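Local coordinates for protein Blo t 1 allergen (Blomia tropicalis, PDB 5JT8) that probably cleaves peptide bonds as a papain-family cysteine protease, is known as a mite allergen, and is captured here with a propeptide domain of the inhibitory type, at residues A143-S148 / P249-M254; S226-L231 / Y327-T332; Y242-H247 / V283-W288. All blocks are in the same frame, centred on the assembly; numbering follows the deposited sequence. Where two conformers were deposited one is given.

Overall arrangement
All three contacts lie inside the papain-family part of the chain and meet around strand 250-254. Interaction 1 sets helix 139-154 against that strand, interaction 2 pairs strand 227-230 with the C-terminal strand 329-332, and interaction 3 lays helix 237-247 across strand 281-291. The centre of interaction 1 is about 9 Å from the centre of each of the others, which are about 11 Å apart. Strands 250-254 and 281-291 are neighbours in one sheet, while Val251 probably hydrogen-bonds to Thr329. Along the chain, interaction 3 is nested within the loop closed by interaction 2, whereas interaction 1 alternates segments with both. The arrangement brings distant parts of the chain together around strand 250-254.

Interaction 1 of 3, residues A143-S148 / P249-M254; sequences AGVAES and PVVIYM
In the papain-type fold the long helix 139-154 packs against a strand of the β-barrel domain, and here Val145 and Ser148 supply the helix side against Pro249 and Val251 at the strand's start. Val145 straddles the carbonyl oxygen of Pro249: its CG1 and CG2 each lie 3.4 Å from Pro249 O. CG1 is anti to the backbone N (chi1 164°), which leaves CG2 beside that nitrogen to reach further along the strand, where Val145 CG2 meets Val251 CG2 at 3.7 Å. The two valines cross at about a right angle. One helical turn on, Ser148 presents its CB to the proline ring, 3.6 Å from Pro249 CG. Its hydroxyl is turned back into the helix, where Ser148 OG donates to Gly144 O at 2.8 Å, a bond that fixes the hydroxyl's rotation. Ser148 N donates to the same oxygen from the opposite face of the carbonyl plane, so two donors grip it. No hydrogen bond passes between the segments. Phe191 of helix 187-196 touches both Val145 and Val251, and Ile152 and Ile284 cover Pro249. Such buried, apolar helix-to-strand packing is the interdomain seam of papain-like proteases.

Interaction 2 of 3, residues S226-L231 / Y327-T332; sequences SGYQQL and YVTYAT. Unlike the reference sequence in segment 327-332: Tyr327 (reference Phe).
Tyr330 and Gln229, partners across the antiparallel pair, cross obliquely, amide and ring planes 51° apart. The tyrosine CG stands between its own N and carbonyl carbon (chi1 67°), and from there the ring lays one face over Gln229 CA, with Tyr330 CZ 3.5 Å from Gln229 CB. Leu231 approaches the same ring at its edge and in its plane, Leu231 CD2 3.9 Å from Tyr330 CE1, while His247 stacks on the ring. Gln229 bends at chi2, and its NE2 donates to Gln230 O at 3.0 Å. On the other face, Tyr228 CB and Ala331 CB sit 4.2 Å apart. Gln230 runs beside Tyr327, amide and ring planes 82° apart, its NE2 at the ring edge 3.6 Å from Tyr327 CD1 and weakly hydrogen-bonded to Met97 O. Just past the strand ends, Leu231 N still donates to Val328 O at 2.6 Å, nearly along the C=O axis. Ser226 and Gly227 form a classic β bulge opposite Thr332. Ser226 N makes the short, in-plane bond to Thr332 O at 2.7 Å; Gly227 N and, from above the plane, Ser226 OG make longer ones. One oxygen shared by three donors is consistent with the bulge being fixed at this end.

Interaction 3 of 3, residues Y242-H247 / V283-W288; sequences YTIQQH and VILVGW
Leu285 is where strand 283-288 first meets the helix, through Ile244. Leu285 CB lies 3.7 Å from Ile244 CD1, and Leu285 CD1 is 4.0 Å from that methyl; the two side chains cross at about a right angle. Ile244 has its CG1 anti to the carbonyl carbon (chi1 -72°), which puts the branch bearing CD1 on the Leu285 side and leaves CG2 for the residues that follow. Val286 points away from the helix and packs on Ile298, offering only backbone: its carbonyl carbon lies 4.4 Å from Ile244 CG2. The chain kinks here, and Gly287, its N 4.4 Å from Ile244 CG2, follows with a phi of 161°, a conformation in which a β-carbon would be jammed against the preceding carbonyl oxygen. This is the barrel domain of the papain fold, with helix 237-247 laid across strand 281-291, their local axes 8.7 Å apart at closest approach and crossing at -99°. After the kink Trp288 faces the helix again. Its indole slides past Ile244 in the opposite direction and touches with its rim: Trp288 CZ3 is 4.0 Å from Ile244 CG2, and Trp288 CH2 is 4.4 Å from Gln245 CB, both partners near the ring plane. The indole NE1 is bonded to Pro114 O, and Phe117 meets the ring. On the helix side, Ile244 O accepts a hydrogen bond from Trp119 NE1.

Interaction 1 of 3, residues A143-S148 / P249-M254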
loop_
_atom_site.group_PDB
_atom_site.type_symbol
_atom_site.label_atom_id
_atom_site.label_comp_id
_atom_site.label_asym_id
_atom_site.label_seq_id
_atom_site.Cartn_x
_atom_site.Cartn_y
_atom_site.Cartn_z
ATOM N N ALA A 143 -8.603 3.965 -0.346
ATOM C CA ALA A 143 -9.898 3.304 -0.214
ATOM C C ALA A 143 -9.926 2.472 1.058
ATOM O O ALA A 143 -10.941 2.417 1.736
ATOM C CB ALA A 143 -10.199 2.439 -1.428
ATOM N N GLY A 144 -8.794 1.845 1.371
ATOM C CA GLY A 144 -8.645 1.027 2.565
ATOM C C GLY A 144 -8.836 1.809 3.861
ATOM O O GLY A 144 -9.534 1.377 4.784
ATOM N N VAL A 145 -8.204 2.967 3.941
ATOM C CA VAL A 145 -8.395 3.849 5.086
ATOM C C VAL A 145 -9.874 4.241 5.197
ATOM O O VAL A 145 -10.460 4.141 6.274
ATOM C CB VAL A 145 -7.513 5.106 4.971
ATOM C CG1 VAL A 145 -7.982 6.198 5.919
ATOM C CG2 VAL A 145 -6.066 4.737 5.244
ATOM N N ALA A 146 -10.482 4.639 4.072
ATOM C CA ALA A 146 -11.891 5.056 4.075
ATOM C C ALA A 146 -12.813 3.930 4.538
ATOM O O ALA A 146 -13.703 4.137 5.362
ATOM C CB ALA A 146 -12.318 5.551 2.678
ATOM N N GLU A 147 -12.599 2.735 4.000
ATOM C CA GLU A 147 -13.390 1.587 4.403
ATOM C C GLU A 147 -13.205 1.301 5.904
ATOM O O GLU A 147 -14.176 1.023 6.599
ATOM C CB GLU A 147 -13.033 0.358 3.545
ATOM C CG GLU A 147 -13.393 0.518 2.061
ATOM C CD GLU A 147 -12.973 -0.670 1.196
ATOM O OE1 GLU A 147 -12.392 -1.644 1.722
ATOM O OE2 GLU A 147 -13.232 -0.635 -0.023
ATOM N N SER A 148 -11.975 1.412 6.404
ATOM C CA SER A 148 -11.701 1.234 7.833
ATOM C C SER A 148 -12.513 2.186 8.697
ATOM O O SER A 148 -13.090 1.800 9.713
ATOM C CB SER A 148 -10.211 1.455 8.132
ATOM O OG SER A 148 -9.443 0.483 7.470
ATOM N N PRO A 249 -6.642 3.936 10.785
ATOM C CA PRO A 249 -5.572 3.496 9.885
ATOM C C PRO A 249 -5.122 4.624 8.965
ATOM O O PRO A 249 -5.943 5.470 8.573
ATOM C CB PRO A 249 -6.224 2.360 9.100
ATOM C CG PRO A 249 -7.178 1.752 10.115
ATOM C CD PRO A 249 -7.737 2.954 10.859
ATOM N N VAL A 250 -3.826 4.652 8.666
ATOM C CA VAL A 250 -3.243 5.731 7.883
ATOM C C VAL A 250 -2.546 5.198 6.631
ATOM O O VAL A 250 -2.044 4.075 6.626
ATOM C CB VAL A 250 -2.240 6.545 8.731
ATOM C CG1 VAL A 250 -2.959 7.167 9.947
ATOM C CG2 VAL A 250 -1.074 5.675 9.181
ATOM N N VAL A 251 -2.555 5.997 5.569
ATOM C CA VAL A 251 -1.772 5.715 4.365
ATOM C C VAL A 251 -0.331 6.091 4.630
ATOM O O VAL A 251 -0.060 7.139 5.223
ATOM C CB VAL A 251 -2.263 6.514 3.134
ATOM C CG1 VAL A 251 -1.371 6.239 1.916
ATOM C CG2 VAL A 251 -3.702 6.189 2.823
ATOM N N ILE A 252 0.590 5.228 4.216
ATOM C CA ILE A 252 2.003 5.570 4.179
ATOM C C ILE A 252 2.573 5.263 2.795
ATOM O O ILE A 252 2.039 4.455 2.050
ATOM C CB ILE A 252 2.838 4.795 5.237
ATOM C CG1 ILE A 252 2.764 3.291 4.972
ATOM C CG2 ILE A 252 2.353 5.081 6.652
ATOM C CD1 ILE A 252 3.867 2.491 5.657
ATOM N N TYR A 253 3.655 5.941 2.453
ATOM C CA TYR A 253 4.385 5.662 1.228
ATOM C C TYR A 253 5.745 5.120 1.572
ATOM O O TYR A 253 6.461 5.710 2.379
ATOM C CB TYR A 253 4.530 6.908 0.377
ATOM C CG TYR A 253 3.397 7.096 -0.583
ATOM C CD1 TYR A 253 2.168 7.546 -0.142
ATOM C CD2 TYR A 253 3.554 6.812 -1.934
ATOM C CE1 TYR A 253 1.131 7.721 -1.014
ATOM C CE2 TYR A 253 2.510 6.986 -2.821
ATOM C CZ TYR A 253 1.297 7.444 -2.352
ATOM O OH TYR A 253 0.240 7.624 -3.214
ATOM N N MET A 254 6.100 3.994 0.974
ATOM C CA MET A 254 7.362 3.385 1.313
ATOM C C MET A 254 8.036 2.724 0.114
ATOM O O MET A 254 7.606 2.876 -1.029
ATOM C CB MET A 254 7.161 2.388 2.466
ATOM C CG MET A 254 5.875 1.610 2.402
ATOM S SD MET A 254 6.059 0.246 1.254
ATOM C CE MET A 254 7.519 -0.530 1.956
#

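Interaction 2 of 3, residues S226-L231 / Y327-T332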
loop_
_atom_site.group_PDB
_atom_site.type_symbol
_atom_site.label_atom_id
_atom_site.label_comp_id
_atom_site.label_asym_id
_atom_site.label_seq_id
_atom_site.Cartn_x
_atom_site.Cartn_y
_atom_site.Cartn_z
ATOM N N SER A 226 -14.609 13.677 4.697
ATOM C CA SER A 226 -14.783 15.125 4.736
ATOM C C SER A 226 -13.454 15.875 4.715
ATOM O O SER A 226 -13.416 17.086 4.495
ATOM C CB SER A 226 -15.539 15.523 5.982
ATOM O OG SER A 226 -14.651 15.492 7.082
ATOM N N GLY A 227 -12.364 15.164 4.986
ATOM C CA GLY A 227 -11.062 15.805 5.035
ATOM C C GLY A 227 -9.945 14.800 5.197
ATOM O O GLY A 227 -10.176 13.607 5.441
ATOM N N TYR A 228 -8.719 15.281 5.040
ATOM C CA TYR A 228 -7.543 14.449 5.234
ATOM C C TYR A 228 -6.364 15.340 5.587
ATOM O O TYR A 228 -6.372 16.534 5.291
ATOM C CB TYR A 228 -7.243 13.635 3.978
ATOM C CG TYR A 228 -6.902 14.486 2.778
ATOM C CD1 TYR A 228 -7.899 14.978 1.948
ATOM C CD2 TYR A 228 -5.578 14.802 2.473
ATOM C CE1 TYR A 228 -7.588 15.748 0.839
ATOM C CE2 TYR A 228 -5.263 15.585 1.367
ATOM C CZ TYR A 228 -6.262 16.051 0.562
ATOM O OH TYR A 228 -5.945 16.816 -0.539
ATOM N N GLN A 229 -5.355 14.776 6.232
ATOM C CA GLN A 229 -4.186 15.575 6.602
ATOM C C GLN A 229 -2.928 14.741 6.512
ATOM O O GLN A 229 -2.850 13.660 7.084
ATOM C CB GLN A 229 -4.334 16.148 8.017
ATOM C CG GLN A 229 -3.063 16.870 8.536
ATOM C CD GLN A 229 -2.805 18.202 7.832
ATOM O OE1 GLN A 229 -3.678 19.076 7.797
ATOM N NE2 GLN A 229 -1.604 18.361 7.269
ATOM N N GLN A 230 -1.945 15.253 5.791
ATOM C CA GLN A 230 -0.663 14.577 5.664
ATOM C C GLN A 230 0.276 15.063 6.726
ATOM O O GLN A 230 0.466 16.271 6.857
ATOM C CB GLN A 230 -0.060 14.830 4.300
ATOM C CG GLN A 230 1.411 14.500 4.196
ATOM C CD GLN A 230 1.857 14.410 2.746
ATOM O OE1 GLN A 230 1.036 14.226 1.857
ATOM N NE2 GLN A 230 3.151 14.552 2.504
ATOM N N LEU A 231 0.859 14.139 7.483
ATOM C CA LEU A 231 1.755 14.512 8.571
ATOM C C LEU A 231 3.098 15.047 8.042
ATOM O O LEU A 231 3.453 14.871 6.868
ATOM C CB LEU A 231 2.009 13.326 9.514
ATOM C CG LEU A 231 0.859 12.669 10.305
ATOM C CD1 LEU A 231 1.429 11.618 11.283
ATOM C CD2 LEU A 231 0.009 13.683 11.069
ATOM N N TYR A 327 5.698 9.859 4.504
ATOM C CA TYR A 327 4.467 10.440 3.975
ATOM C C TYR A 327 3.237 9.774 4.549
ATOM O O TYR A 327 2.580 8.956 3.892
ATOM C CB TYR A 327 4.417 10.324 2.447
ATOM C CG TYR A 327 5.604 10.909 1.740
ATOM C CD1 TYR A 327 5.763 12.287 1.629
ATOM C CD2 TYR A 327 6.567 10.086 1.168
ATOM C CE1 TYR A 327 6.848 12.827 0.961
ATOM C CE2 TYR A 327 7.657 10.617 0.511
ATOM C CZ TYR A 327 7.794 11.987 0.413
ATOM O OH TYR A 327 8.873 12.509 -0.246
ATOM N N VAL A 328 2.913 10.140 5.775
ATOM C CA VAL A 328 1.812 9.532 6.472
ATOM C C VAL A 328 0.594 10.450 6.400
ATOM O O VAL A 328 0.690 11.647 6.708
ATOM C CB VAL A 328 2.191 9.249 7.918
ATOM C CG1 VAL A 328 1.049 8.559 8.649
ATOM C CG2 VAL A 328 3.467 8.387 7.951
ATOM N N THR A 329 -0.540 9.886 5.991
ATOM C CA THR A 329 -1.753 10.670 5.783
ATOM C C THR A 329 -2.942 10.012 6.430
ATOM O O THR A 329 -3.177 8.829 6.207
ATOM C CB THR A 329 -2.075 10.838 4.291
ATOM O OG1 THR A 329 -0.992 11.502 3.639
ATOM C CG2 THR A 329 -3.381 11.641 4.100
ATOM N N TYR A 330 -3.704 10.768 7.220
ATOM C CA TYR A 330 -4.958 10.239 7.756
ATOM C C TYR A 330 -6.164 10.953 7.128
ATOM O O TYR A 330 -6.022 12.005 6.496
ATOM C CB TYR A 330 -4.992 10.358 9.291
ATOM C CG TYR A 330 -5.039 11.789 9.858
ATOM C CD1 TYR A 330 -3.875 12.478 10.154
ATOM C CD2 TYR A 330 -6.251 12.418 10.132
ATOM C CE1 TYR A 330 -3.908 13.762 10.698
ATOM C CE2 TYR A 330 -6.297 13.698 10.689
ATOM C CZ TYR A 330 -5.113 14.361 10.967
ATOM O OH TYR A 330 -5.128 15.622 11.514
ATOM N N ALA A 331 -7.342 10.362 7.269
ATOM C CA ALA A 331 -8.546 10.988 6.755
ATOM C C ALA A 331 -9.583 11.126 7.855
ATOM O O ALA A 331 -9.447 10.543 8.936
ATOM C CB ALA A 331 -9.120 10.182 5.572
ATOM N N THR A 332 -10.625 11.888 7.553
ATOM C CA THR A 332 -11.664 12.227 8.506
ATOM C C THR A 332 -13.024 12.098 7.837
ATOM O O THR A 332 -13.235 12.672 6.759
ATOM C CB THR A 332 -11.489 13.669 9.009
ATOM O OG1 THR A 332 -10.190 13.797 9.597
ATOM C CG2 THR A 332 -12.563 14.015 10.027
#

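Interaction 3 of 3, residues Y242-H247 / V283-W288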
loop_
_atom_site.group_PDB
_atom_site.type_symbol
_atom_site.label_atom_id
_atom_site.label_comp_id
_atom_site.label_asym_id
_atom_site.label_seq_id
_atom_site.Cartn_x
_atom_site.Cartn_y
_atom_site.Cartn_z
ATOM N N TYR A 242 0.191 7.805 17.624
ATOM C CA TYR A 242 -0.916 8.598 18.125
ATOM C C TYR A 242 -1.970 8.934 17.046
ATOM O O TYR A 242 -3.183 8.889 17.305
ATOM C CB TYR A 242 -0.400 9.885 18.740
ATOM C CG TYR A 242 -1.485 10.516 19.538
ATOM C CD1 TYR A 242 -1.879 9.963 20.753
ATOM C CD2 TYR A 242 -2.181 11.612 19.049
ATOM C CE1 TYR A 242 -2.915 10.513 21.478
ATOM C CE2 TYR A 242 -3.204 12.177 19.762
ATOM C CZ TYR A 242 -3.565 11.632 20.978
ATOM O OH TYR A 242 -4.589 12.202 21.693
ATOM N N THR A 243 -1.501 9.305 15.855
ATOM C CA THR A 243 -2.407 9.576 14.727
ATOM C C THR A 243 -3.262 8.352 14.419
ATOM O O THR A 243 -4.473 8.457 14.230
ATOM C CB THR A 243 -1.612 10.004 13.482
ATOM O OG1 THR A 243 -0.929 11.233 13.772
ATOM C CG2 THR A 243 -2.537 10.166 12.239
ATOM N N ILE A 244 -2.630 7.182 14.422
ATOM C CA ILE A 244 -3.331 5.929 14.171
ATOM C C ILE A 244 -4.369 5.677 15.247
ATOM O O ILE A 244 -5.495 5.273 14.952
ATOM C CB ILE A 244 -2.351 4.755 14.100
ATOM C CG1 ILE A 244 -1.554 4.834 12.792
ATOM C CG2 ILE A 244 -3.091 3.414 14.226
ATOM C CD1 ILE A 244 -0.328 3.913 12.769
ATOM N N GLN A 245 -3.988 5.928 16.495
ATOM C CA GLN A 245 -4.908 5.760 17.608
ATOM C C GLN A 245 -6.115 6.715 17.524
ATOM O O GLN A 245 -7.251 6.291 17.760
ATOM C CB GLN A 245 -4.188 5.966 18.942
ATOM C CG GLN A 245 -5.083 5.660 20.147
ATOM C CD GLN A 245 -4.387 5.820 21.505
ATOM O OE1 GLN A 245 -4.558 4.993 22.396
ATOM N NE2 GLN A 245 -3.642 6.897 21.669
ATOM N N GLN A 246 -5.872 7.989 17.199
ATOM C CA GLN A 246 -6.942 8.985 17.220
ATOM C C GLN A 246 -7.683 9.172 15.890
ATOM O O GLN A 246 -8.839 9.623 15.880
ATOM C CB GLN A 246 -6.407 10.349 17.669
ATOM C CG GLN A 246 -6.037 10.453 19.151
ATOM C CD GLN A 246 -6.800 9.490 20.072
ATOM O OE1 GLN A 246 -6.191 8.642 20.725
ATOM N NE2 GLN A 246 -8.127 9.636 20.145
ATOM N N HIS A 247 -7.043 8.861 14.771
ATOM C CA HIS A 247 -7.722 9.085 13.490
ATOM C C HIS A 247 -7.942 7.819 12.656
ATOM O O HIS A 247 -8.511 7.897 11.573
ATOM C CB HIS A 247 -6.952 10.133 12.678
ATOM C CG HIS A 247 -6.809 11.439 13.392
ATOM N ND1 HIS A 247 -7.851 12.326 13.523
ATOM C CD2 HIS A 247 -5.760 11.989 14.052
ATOM C CE1 HIS A 247 -7.448 13.378 14.216
ATOM N NE2 HIS A 247 -6.182 13.199 14.548
ATOM N N VAL A 283 0.822 1.949 1.107
ATOM C CA VAL A 283 0.129 0.920 1.890
ATOM C C VAL A 283 -0.512 1.577 3.110
ATOM O O VAL A 283 -0.530 2.803 3.203
ATOM C CB VAL A 283 1.069 -0.207 2.344
ATOM C CG1 VAL A 283 1.601 -0.996 1.144
ATOM C CG2 VAL A 283 2.233 0.356 3.192
ATOM N N ILE A 284 -1.000 0.765 4.042
ATOM C CA ILE A 284 -1.717 1.251 5.220
ATOM C C ILE A 284 -1.099 0.724 6.515
ATOM O O ILE A 284 -0.812 -0.467 6.625
ATOM C CB ILE A 284 -3.218 0.818 5.163
ATOM C CG1 ILE A 284 -3.907 1.427 3.926
ATOM C CG2 ILE A 284 -3.965 1.187 6.436
ATOM C CD1 ILE A 284 -5.272 0.776 3.623
ATOM N N LEU A 285 -0.895 1.608 7.487
ATOM C CA LEU A 285 -0.574 1.182 8.848
ATOM C C LEU A 285 -1.868 0.999 9.611
ATOM O O LEU A 285 -2.703 1.901 9.641
ATOM C CB LEU A 285 0.315 2.199 9.564
ATOM C CG LEU A 285 1.733 2.453 9.051
ATOM C CD1 LEU A 285 2.405 3.557 9.874
ATOM C CD2 LEU A 285 2.529 1.153 9.132
ATOM N N VAL A 286 -2.052 -0.167 10.217
ATOM C CA VAL A 286 -3.259 -0.408 10.980
ATOM C C VAL A 286 -2.947 -0.587 12.454
ATOM O O VAL A 286 -3.840 -0.818 13.251
ATOM C CB VAL A 286 -4.023 -1.651 10.487
ATOM C CG1 VAL A 286 -4.502 -1.464 9.041
ATOM C CG2 VAL A 286 -3.183 -2.900 10.649
ATOM N N GLY A 287 -1.673 -0.485 12.812
ATOM C CA GLY A 287 -1.288 -0.587 14.206
ATOM C C GLY A 287 0.171 -0.894 14.473
ATOM O O GLY A 287 1.031 -0.784 13.597
ATOM N N TRP A 288 0.447 -1.298 15.703
ATOM C CA TRP A 288 1.806 -1.589 16.110
ATOM C C TRP A 288 1.805 -2.537 17.273
ATOM O O TRP A 288 0.777 -2.740 17.922
ATOM C CB TRP A 288 2.534 -0.307 16.494
ATOM C CG TRP A 288 2.013 0.293 17.768
ATOM C CD1 TRP A 288 2.423 0.006 19.034
ATOM C CD2 TRP A 288 0.981 1.276 17.895
ATOM N NE1 TRP A 288 1.716 0.755 19.948
ATOM C CE2 TRP A 288 0.831 1.550 19.273
ATOM C CE3 TRP A 288 0.182 1.968 16.980
ATOM C CZ2 TRP A 288 -0.079 2.488 19.756
ATOM C CZ3 TRP A 288 -0.728 2.890 17.459
ATOM C CH2 TRP A 288 -0.853 3.138 18.839
#